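Local coordinates for protein alginate lyase (Bacteroides ovatus, PDB 3NNB) that probably degrades alginate by cleaving its uronic acid chains through beta-elimination, as alginate lyases do, at residues E214-K219 and P251-F256; A257-E260 and K264-L267; T273-T278 and K315-Y320. All coordinates share one frame; numbering follows the deposited sequence. Where two conformers were deposited one is given.

In the fold
The three contacts come one after another along the chain, each closing before the next opens. Contacts 1 and 2 share helix 240-258: residues 251-256 reach back to the segment at 214-219, and the end of the same helix turns through a short loop to helix 266-269. Their centres are about 11 Å apart and they touch through Lys219. Contact 2 in turn touches contact 3, Gln265 on Thr278 and Lys264 on Phe316, with about 12 Å between centres; helix 274-293 is the next helix in the chain. Contacts 1 and 3 do not touch, their centres being about 20 Å apart. Together they tie together helices near each other in the sequence of a mainly helical chain.

Contact 1 of 3, residues E214-K219 and P251-F256; sequences EEQRAK and PEKRLF
Arg254 CG stands anti to the carbonyl carbon, and one bend at chi2 (-58°) sends the otherwise extended chain across to Gln216. The guanidinium arrives end-on and grips a single atom, the backbone oxygen of Gln216. Arg254 NH2 donates to Gln216 O at 2.8 Å, fairly straight at 155° and on a lone pair in the carbonyl plane. Arg254 NH1 reaches the same Gln216 O at 3.1 Å by a more bent bond, its donor tilted from that plane. The oxygen itself lies almost exactly in the guanidinium plane. Water 1, at the same flat edge, accepts from Arg254 NH1 at 2.9 Å and donates to Ala218 O, also at 2.9 Å. The C-terminal part of helix 210-216 is thus linked to helix 240-258, in a helical arrangement consistent with the alpha/alpha toroid of the six-hairpin clan. Asp227 of helix 221-236 forms a salt bridge with Arg254 NE and so helps fix the rotation of the guanidinium. A leucine in place of Arg254 would probably leave the Gln216 carbonyl without its two donors and Asp227 without its charged mate. The Gln216 side chain is modelled in two conformers, so its placement is less certain; in one of them the amide is turned 61° from the guanidinium, with Gln216 NE2 3.5 Å from Arg254 NH2, two donors that do not bond. The Lys253 CD methylene covers part of one guanidinium face.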
loop_
_atom_site.group_PDB
_atom_site.type_symbol
_atom_site.label_atom_id
_atom_site.label_comp_id
_atom_site.label_asym_id
_atom_site.label_seq_id
_atom_site.Cartn_x
_atom_site.Cartn_y
_atom_site.Cartn_z
ATOM N N GLU A 214 17.702 -1.314 6.821
ATOM C CA GLU A 214 17.906 -2.162 5.642
ATOM C C GLU A 214 16.906 -1.768 4.541
ATOM O O GLU A 214 17.258 -1.693 3.350
ATOM C CB GLU A 214 17.771 -3.680 5.966
ATOM C CG GLU A 214 18.590 -4.234 7.173
ATOM C CD GLU A 214 18.228 -5.692 7.534
ATOM O OE1 GLU A 214 17.600 -6.324 6.664
ATOM O OE2 GLU A 214 18.545 -6.199 8.664
ATOM N N GLU A 215 15.653 -1.531 4.923
ATOM C CA GLU A 215 14.627 -1.126 3.950
ATOM C C GLU A 215 14.891 0.273 3.412
ATOM O O GLU A 215 14.725 0.561 2.227
ATOM C CB GLU A 215 13.229 -1.185 4.580
ATOM C CG GLU A 215 12.096 -1.054 3.536
ATOM C CD GLU A 215 11.794 -2.342 2.761
ATOM O OE1 GLU A 215 12.747 -3.124 2.493
ATOM O OE2 GLU A 215 10.597 -2.519 2.381
ATOM N N GLN A 216 15.292 1.172 4.311
ATOM C CA GLN A 216 15.564 2.549 3.925
ATOM C C GLN A 216 16.649 2.600 2.839
ATOM O O GLN A 216 16.562 3.410 1.932
ATOM C CB GLN A 216 15.962 3.398 5.136
ATOM C CG GLN A 216 16.047 4.907 4.841
ATOM C CD GLN A 216 17.367 5.360 4.205
ATOM O OE1 GLN A 216 18.426 4.761 4.427
ATOM N NE2 GLN A 216 17.291 6.423 3.363
ATOM N N ARG A 217 17.658 1.724 2.944
ATOM C CA ARG A 217 18.806 1.668 2.031
ATOM C C ARG A 217 18.527 0.938 0.747
ATOM O O ARG A 217 19.388 0.907 -0.139
ATOM C CB ARG A 217 19.980 0.910 2.682
ATOM C CG ARG A 217 20.603 1.557 3.899
ATOM C CD ARG A 217 21.938 0.846 4.228
ATOM N NE ARG A 217 21.800 -0.576 4.592
ATOM C CZ ARG A 217 21.620 -1.023 5.844
ATOM N NH1 ARG A 217 21.536 -0.163 6.854
ATOM N NH2 ARG A 217 21.515 -2.331 6.089
ATOM N N ALA A 218 17.374 0.252 0.676
ATOM C CA ALA A 218 17.049 -0.555 -0.491
ATOM C C ALA A 218 17.010 0.284 -1.765
ATOM O O ALA A 218 16.556 1.417 -1.772
ATOM C CB ALA A 218 15.710 -1.334 -0.287
ATOM N N LYS A 219 17.539 -0.278 -2.852
ATOM C CA LYS A 219 17.701 0.422 -4.102
ATOM C C LYS A 219 16.514 0.331 -5.056
ATOM O O LYS A 219 16.485 1.014 -6.084
ATOM C CB LYS A 219 18.936 -0.124 -4.812
ATOM C CG LYS A 219 20.214 0.098 -4.010
ATOM C CD LYS A 219 21.452 -0.218 -4.834
ATOM C CE LYS A 219 22.714 -0.069 -3.981
ATOM N NZ LYS A 219 22.786 1.289 -3.356
ATOM N N PRO A 251 12.988 12.997 -4.773
ATOM C CA PRO A 251 13.384 12.900 -6.204
ATOM C C PRO A 251 14.796 12.393 -6.397
ATOM O O PRO A 251 15.008 11.440 -7.166
ATOM C CB PRO A 251 13.202 14.347 -6.702
ATOM C CG PRO A 251 12.038 14.850 -5.820
ATOM C CD PRO A 251 12.402 14.328 -4.472
ATOM N N GLU A 252 15.774 12.965 -5.698
ATOM C CA GLU A 252 17.157 12.539 -5.866
ATOM C C GLU A 252 17.409 11.154 -5.287
ATOM O O GLU A 252 18.096 10.357 -5.892
ATOM C CB GLU A 252 18.130 13.558 -5.246
ATOM C CG GLU A 252 18.187 14.868 -6.008
ATOM C CD GLU A 252 19.152 15.873 -5.396
ATOM O OE1 GLU A 252 20.282 15.488 -5.026
ATOM O OE2 GLU A 252 18.773 17.052 -5.303
ATOM N N LYS A 253 16.815 10.843 -4.130
ATOM C CA LYS A 253 17.082 9.580 -3.456
ATOM C C LYS A 253 16.421 8.386 -4.133
ATOM O O LYS A 253 17.015 7.284 -4.184
ATOM C CB LYS A 253 16.619 9.651 -2.006
ATOM C CG LYS A 253 17.094 8.498 -1.137
ATOM C CD LYS A 253 16.611 8.657 0.332
ATOM C CE LYS A 253 17.167 9.876 1.022
ATOM N NZ LYS A 253 18.670 9.864 1.018
ATOM N N ARG A 254 15.229 8.619 -4.685
ATOM C CA ARG A 254 14.384 7.522 -5.190
ATOM C C ARG A 254 14.111 7.636 -6.698
ATOM O O ARG A 254 14.457 6.750 -7.462
ATOM C CB ARG A 254 13.056 7.426 -4.428
ATOM C CG ARG A 254 13.209 7.352 -2.924
ATOM C CD ARG A 254 14.056 6.167 -2.445
ATOM N NE ARG A 254 14.181 6.216 -0.990
ATOM C CZ ARG A 254 14.873 5.352 -0.259
ATOM N NH1 ARG A 254 15.586 4.403 -0.826
ATOM N NH2 ARG A 254 14.852 5.458 1.051
ATOM N N LEU A 255 13.517 8.740 -7.146
ATOM C CA LEU A 255 13.121 8.818 -8.545
ATOM C C LEU A 255 14.314 8.780 -9.487
ATOM O O LEU A 255 14.309 8.073 -10.479
ATOM C CB LEU A 255 12.306 10.097 -8.849
ATOM C CG LEU A 255 10.984 10.207 -8.084
ATOM C CD1 LEU A 255 10.303 11.520 -8.413
ATOM C CD2 LEU A 255 10.025 8.990 -8.303
ATOM N N PHE A 256 15.333 9.590 -9.207
ATOM C CA PHE A 256 16.426 9.719 -10.176
ATOM C C PHE A 256 17.390 8.529 -10.062
ATOM O O PHE A 256 18.205 8.289 -10.972
ATOM C CB PHE A 256 17.177 11.052 -10.024
ATOM C CG PHE A 256 16.297 12.296 -10.091
ATOM C CD1 PHE A 256 15.053 12.297 -10.718
ATOM C CD2 PHE A 256 16.736 13.487 -9.509
ATOM C CE1 PHE A 256 14.250 13.447 -10.752
ATOM C CE2 PHE A 256 15.928 14.637 -9.560
ATOM C CZ PHE A 256 14.717 14.609 -10.172
HETATM O O HOH W 1 16.269 3.758 -3.525
#

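Contact 2 of 3, residues A257-E260 and K264-L267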
loop_
_atom_site.group_PDB
_atom_site.type_symbol
_atom_site.label_atom_id
_atom_site.label_comp_id
_atom_site.label_asym_id
_atom_site.label_seq_id
_atom_site.Cartn_x
_atom_site.Cartn_y
_atom_site.Cartn_z
ATOM N N ALA A 257 17.323 7.820 -8.947
ATOM C CA ALA A 257 18.127 6.636 -8.740
ATOM C C ALA A 257 17.519 5.442 -9.509
ATOM O O ALA A 257 18.257 4.646 -10.083
ATOM C CB ALA A 257 18.221 6.316 -7.256
ATOM N N GLN A 258 16.206 5.314 -9.453
ATOM C CA GLN A 258 15.456 4.113 -9.900
ATOM C C GLN A 258 14.862 4.180 -11.313
ATOM O O GLN A 258 14.500 3.132 -11.861
ATOM C CB GLN A 258 14.341 3.769 -8.905
ATOM C CG GLN A 258 14.855 3.505 -7.503
ATOM C CD GLN A 258 13.850 2.901 -6.569
ATOM O OE1 GLN A 258 12.858 2.249 -6.983
ATOM N NE2 GLN A 258 14.105 3.096 -5.259
ATOM N N ILE A 259 14.792 5.382 -11.890
ATOM C CA ILE A 259 14.299 5.598 -13.231
ATOM C C ILE A 259 15.453 6.012 -14.150
ATOM O O ILE A 259 16.191 6.933 -13.861
ATOM C CB ILE A 259 13.179 6.662 -13.268
ATOM C CG1 ILE A 259 12.059 6.309 -12.266
ATOM C CG2 ILE A 259 12.626 6.868 -14.679
ATOM C CD1 ILE A 259 11.112 7.502 -12.042
ATOM N N GLU A 260 15.632 5.275 -15.245
ATOM C CA GLU A 260 16.645 5.636 -16.225
ATOM C C GLU A 260 16.120 6.727 -17.160
ATOM O O GLU A 260 14.929 7.046 -17.177
ATOM C CB GLU A 260 17.058 4.401 -17.010
ATOM C CG GLU A 260 17.772 3.387 -16.211
ATOM C CD GLU A 260 19.151 3.817 -15.791
ATOM O OE1 GLU A 260 19.990 4.168 -16.677
ATOM O OE2 GLU A 260 19.403 3.824 -14.568
ATOM N N LYS A 264 12.879 3.434 -18.101
ATOM C CA LYS A 264 13.007 2.087 -17.584
ATOM C C LYS A 264 13.337 2.087 -16.096
ATOM O O LYS A 264 14.108 2.930 -15.630
ATOM C CB LYS A 264 14.081 1.305 -18.348
ATOM C CG LYS A 264 13.731 0.913 -19.799
ATOM C CD LYS A 264 14.751 -0.012 -20.429
ATOM C CE LYS A 264 14.424 -0.284 -21.891
ATOM N NZ LYS A 264 14.714 0.878 -22.745
ATOM N N GLN A 265 12.800 1.114 -15.368
ATOM C CA GLN A 265 13.170 0.914 -13.987
ATOM C C GLN A 265 13.877 -0.437 -13.913
ATOM O O GLN A 265 13.237 -1.490 -13.728
ATOM C CB GLN A 265 11.954 0.921 -13.053
ATOM C CG GLN A 265 11.067 2.164 -13.160
ATOM C CD GLN A 265 9.755 1.972 -12.417
ATOM O OE1 GLN A 265 9.764 1.616 -11.239
ATOM N NE2 GLN A 265 8.646 2.078 -13.124
ATOM N N PRO A 266 15.185 -0.426 -14.133
ATOM C CA PRO A 266 15.868 -1.702 -14.381
ATOM C C PRO A 266 15.745 -2.733 -13.274
ATOM O O PRO A 266 15.754 -3.931 -13.585
ATOM C CB PRO A 266 17.345 -1.296 -14.576
ATOM C CG PRO A 266 17.448 0.117 -14.242
ATOM C CD PRO A 266 16.079 0.718 -14.282
ATOM N N LEU A 267 15.688 -2.305 -12.014
ATOM C CA LEU A 267 15.611 -3.281 -10.925
ATOM C C LEU A 267 14.246 -3.966 -10.852
ATOM O O LEU A 267 14.147 -5.078 -10.318
ATOM C CB LEU A 267 15.958 -2.659 -9.580
ATOM C CG LEU A 267 17.369 -2.074 -9.477
ATOM C CD1 LEU A 267 17.592 -1.292 -8.144
ATOM C CD2 LEU A 267 18.442 -3.192 -9.686
HETATM O O HOH W 2 15.164 0.498 -10.986
#
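Glu260 and Lys264 pair main chain to main chain across the short connection between helix 240-258 and helix 266-269. Glu260 N donates to Lys264 O at 2.8 Å, practically straight at 177°. Beside it, Gln265 CA brings its hydrogen to Gln258 O at 3.3 Å, a CA-H...O contact at the C-terminal end of the first helix. Water 2 continues the link: it donates to Gln258 O at 2.9 Å and accepts from Leu267 N at 3.0 Å, in the first turn of the next helix, whose N-cap position is held by Gln265. Among the side chains, Glu260 has CG anti to its carbonyl carbon (chi1 -67°), which lays that methylene against the Pro266 ring, Glu260 CG to Pro266 CD 3.7 Å, the two crossing at about a right angle. The glutamine ends turn to a third helix: OE1 of Gln258 and OE1 of Gln265 both accept from Asn281 ND2 of helix 274-293. The direct hydrogen bond and the water bridge therefore close the turn through backbone atoms, while the two buried amides tie it to the neighbouring helix through Asn281.

Contact 3 of 3, residues T273-T278 and K315-Y320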
loop_
_atom_site.group_PDB
_atom_site.type_symbol
_atom_site.label_atom_id
_atom_site.label_comp_id
_atom_site.label_asym_id
_atom_site.label_seq_id
_atom_site.Cartn_x
_atom_site.Cartn_y
_atom_site.Cartn_z
ATOM N N THR A 273 8.053 -10.945 -12.427
ATOM C CA THR A 273 6.859 -10.151 -12.698
ATOM C C THR A 273 7.228 -8.693 -12.998
ATOM O O THR A 273 6.849 -7.771 -12.273
ATOM C CB THR A 273 5.811 -10.279 -11.558
ATOM O OG1 THR A 273 6.388 -9.918 -10.285
ATOM C CG2 THR A 273 5.255 -11.707 -11.452
ATOM N N ALA A 274 7.992 -8.488 -14.072
ATOM C CA ALA A 274 8.480 -7.180 -14.398
ATOM C C ALA A 274 7.387 -6.151 -14.698
ATOM O O ALA A 274 7.535 -4.986 -14.367
ATOM C CB ALA A 274 9.464 -7.298 -15.566
ATOM N N LEU A 275 6.273 -6.564 -15.327
ATOM C CA LEU A 275 5.198 -5.604 -15.554
ATOM C C LEU A 275 4.558 -5.261 -14.196
ATOM O O LEU A 275 4.281 -4.093 -13.894
ATOM C CB LEU A 275 4.171 -6.158 -16.506
ATOM C CG LEU A 275 2.992 -5.259 -16.836
ATOM C CD1 LEU A 275 3.463 -3.974 -17.500
ATOM C CD2 LEU A 275 1.916 -5.989 -17.748
ATOM N N GLY A 276 4.334 -6.274 -13.380
ATOM C CA GLY A 276 3.767 -6.058 -12.051
ATOM C C GLY A 276 4.575 -5.129 -11.160
ATOM O O GLY A 276 4.015 -4.226 -10.558
ATOM N N TYR A 277 5.880 -5.318 -11.109
ATOM C CA TYR A 277 6.720 -4.470 -10.284
ATOM C C TYR A 277 6.888 -3.045 -10.865
ATOM O O TYR A 277 7.029 -2.079 -10.099
ATOM C CB TYR A 277 8.075 -5.140 -10.009
ATOM C CG TYR A 277 7.994 -6.087 -8.838
ATOM C CD1 TYR A 277 7.787 -5.607 -7.568
ATOM C CD2 TYR A 277 7.974 -7.485 -9.011
ATOM C CE1 TYR A 277 7.668 -6.467 -6.471
ATOM C CE2 TYR A 277 7.846 -8.350 -7.901
ATOM C CZ TYR A 277 7.718 -7.831 -6.647
ATOM O OH TYR A 277 7.546 -8.674 -5.561
ATOM N N THR A 278 6.936 -2.928 -12.191
ATOM C CA THR A 278 6.965 -1.600 -12.829
ATOM C C THR A 278 5.721 -0.820 -12.355
ATOM O O THR A 278 5.798 0.355 -11.972
ATOM C CB THR A 278 6.951 -1.725 -14.347
ATOM O OG1 THR A 278 8.223 -2.227 -14.808
ATOM C CG2 THR A 278 6.661 -0.367 -15.035
ATOM N N LYS A 315 5.828 6.929 -19.774
ATOM C CA LYS A 315 5.983 6.828 -21.213
ATOM C C LYS A 315 6.635 5.500 -21.648
ATOM O O LYS A 315 6.347 5.000 -22.738
ATOM C CB LYS A 315 6.780 8.027 -21.754
ATOM C CG LYS A 315 6.032 9.353 -21.870
ATOM C CD LYS A 315 6.987 10.413 -22.402
ATOM C CE LYS A 315 6.406 11.820 -22.447
ATOM N NZ LYS A 315 7.504 12.851 -22.600
ATOM N N PHE A 316 7.493 4.915 -20.805
ATOM C CA PHE A 316 8.035 3.555 -21.071
ATOM C C PHE A 316 6.866 2.550 -21.064
ATOM O O PHE A 316 6.804 1.617 -21.878
ATOM C CB PHE A 316 9.094 3.160 -20.014
ATOM C CG PHE A 316 9.342 1.677 -19.975
ATOM C CD1 PHE A 316 10.148 1.078 -20.915
ATOM C CD2 PHE A 316 8.670 0.886 -19.032
ATOM C CE1 PHE A 316 10.353 -0.266 -20.885
ATOM C CE2 PHE A 316 8.861 -0.487 -19.005
ATOM C CZ PHE A 316 9.678 -1.072 -19.949
ATOM N N LEU A 317 5.965 2.697 -20.089
ATOM C CA LEU A 317 4.904 1.713 -19.897
ATOM C C LEU A 317 3.810 1.747 -20.944
ATOM O O LEU A 317 3.294 0.708 -21.356
ATOM C CB LEU A 317 4.268 1.891 -18.516
ATOM C CG LEU A 317 3.055 1.006 -18.172
ATOM C CD1 LEU A 317 3.461 -0.498 -18.117
ATOM C CD2 LEU A 317 2.460 1.464 -16.834
ATOM N N ILE A 318 3.411 2.954 -21.333
ATOM C CA ILE A 318 2.198 3.154 -22.133
ATOM C C ILE A 318 2.106 2.285 -23.399
ATOM O O ILE A 318 1.063 1.703 -23.651
ATOM C CB ILE A 318 1.992 4.664 -22.457
ATOM C CG1 ILE A 318 1.459 5.344 -21.205
ATOM C CG2 ILE A 318 1.024 4.856 -23.685
ATOM C CD1 ILE A 318 1.587 6.863 -21.151
ATOM N N PRO A 319 3.185 2.178 -24.194
ATOM C CA PRO A 319 3.033 1.403 -25.447
ATOM C C PRO A 319 2.640 -0.043 -25.268
ATOM O O PRO A 319 2.128 -0.681 -26.206
ATOM C CB PRO A 319 4.406 1.526 -26.104
ATOM C CG PRO A 319 4.971 2.812 -25.534
ATOM C CD PRO A 319 4.485 2.865 -24.124
ATOM N N TYR A 320 2.888 -0.583 -24.072
ATOM C CA TYR A 320 2.565 -1.955 -23.813
ATOM C C TYR A 320 1.140 -2.165 -23.367
ATOM O O TYR A 320 0.674 -3.290 -23.326
ATOM C CB TYR A 320 3.532 -2.535 -22.773
ATOM C CG TYR A 320 4.963 -2.556 -23.254
ATOM C CD1 TYR A 320 5.387 -3.472 -24.220
ATOM C CD2 TYR A 320 5.907 -1.666 -22.731
ATOM C CE1 TYR A 320 6.703 -3.491 -24.659
ATOM C CE2 TYR A 320 7.207 -1.677 -23.143
ATOM C CZ TYR A 320 7.606 -2.594 -24.113
ATOM O OH TYR A 320 8.909 -2.581 -24.473
#
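Leu275 and Leu317 meet methyl to methyl, and this is where the contact is tight: Leu275 CD1 lies 3.5 Å from Leu317 CD1. Each leucine has CG anti to its backbone N (chi1 -180° for Leu275, 176° for Leu317), so both reach across the gap between their helices, and the two side chains cross at about a right angle. No hydrogen bond joins the segments. Beside the leucines sits Thr278, whose CG2 is 4.4 Å from Leu317 CD1, a looser touch. Its hydroxyl is engaged within its own helix: Thr278 OG1 donates to Ala274 O at 2.9 Å, while Thr278 N donates to the same Ala274 O at 3.1 Å, the two donors coming from opposite faces of the carbonyl plane. The OG1 bond probably fixes the side-chain rotation, with the methyl turned to Leu317 and the buried hydroxyl satisfied. Trp328, Trp336 and Lys339 also pack on Leu275. The packing thins toward the aromatic residues of 315-320, which are partly exposed. Phe316 comes no nearer than 4.5 Å, from its CE2 to Thr278 CG2, and Leu269 of helix 266-269 touches both residues there. Tyr320 stands farther back, its CB 5.5 Å from Leu275 CD1, and its ring instead meets Trp328 edge-to-face. The contact therefore joins the first turn of helix 274-293 to the C-terminal part of helix 310-317, chiefly through Leu317: helix-to-helix apolar packing, consistent with the toroid of paired helices expected of this lyase family.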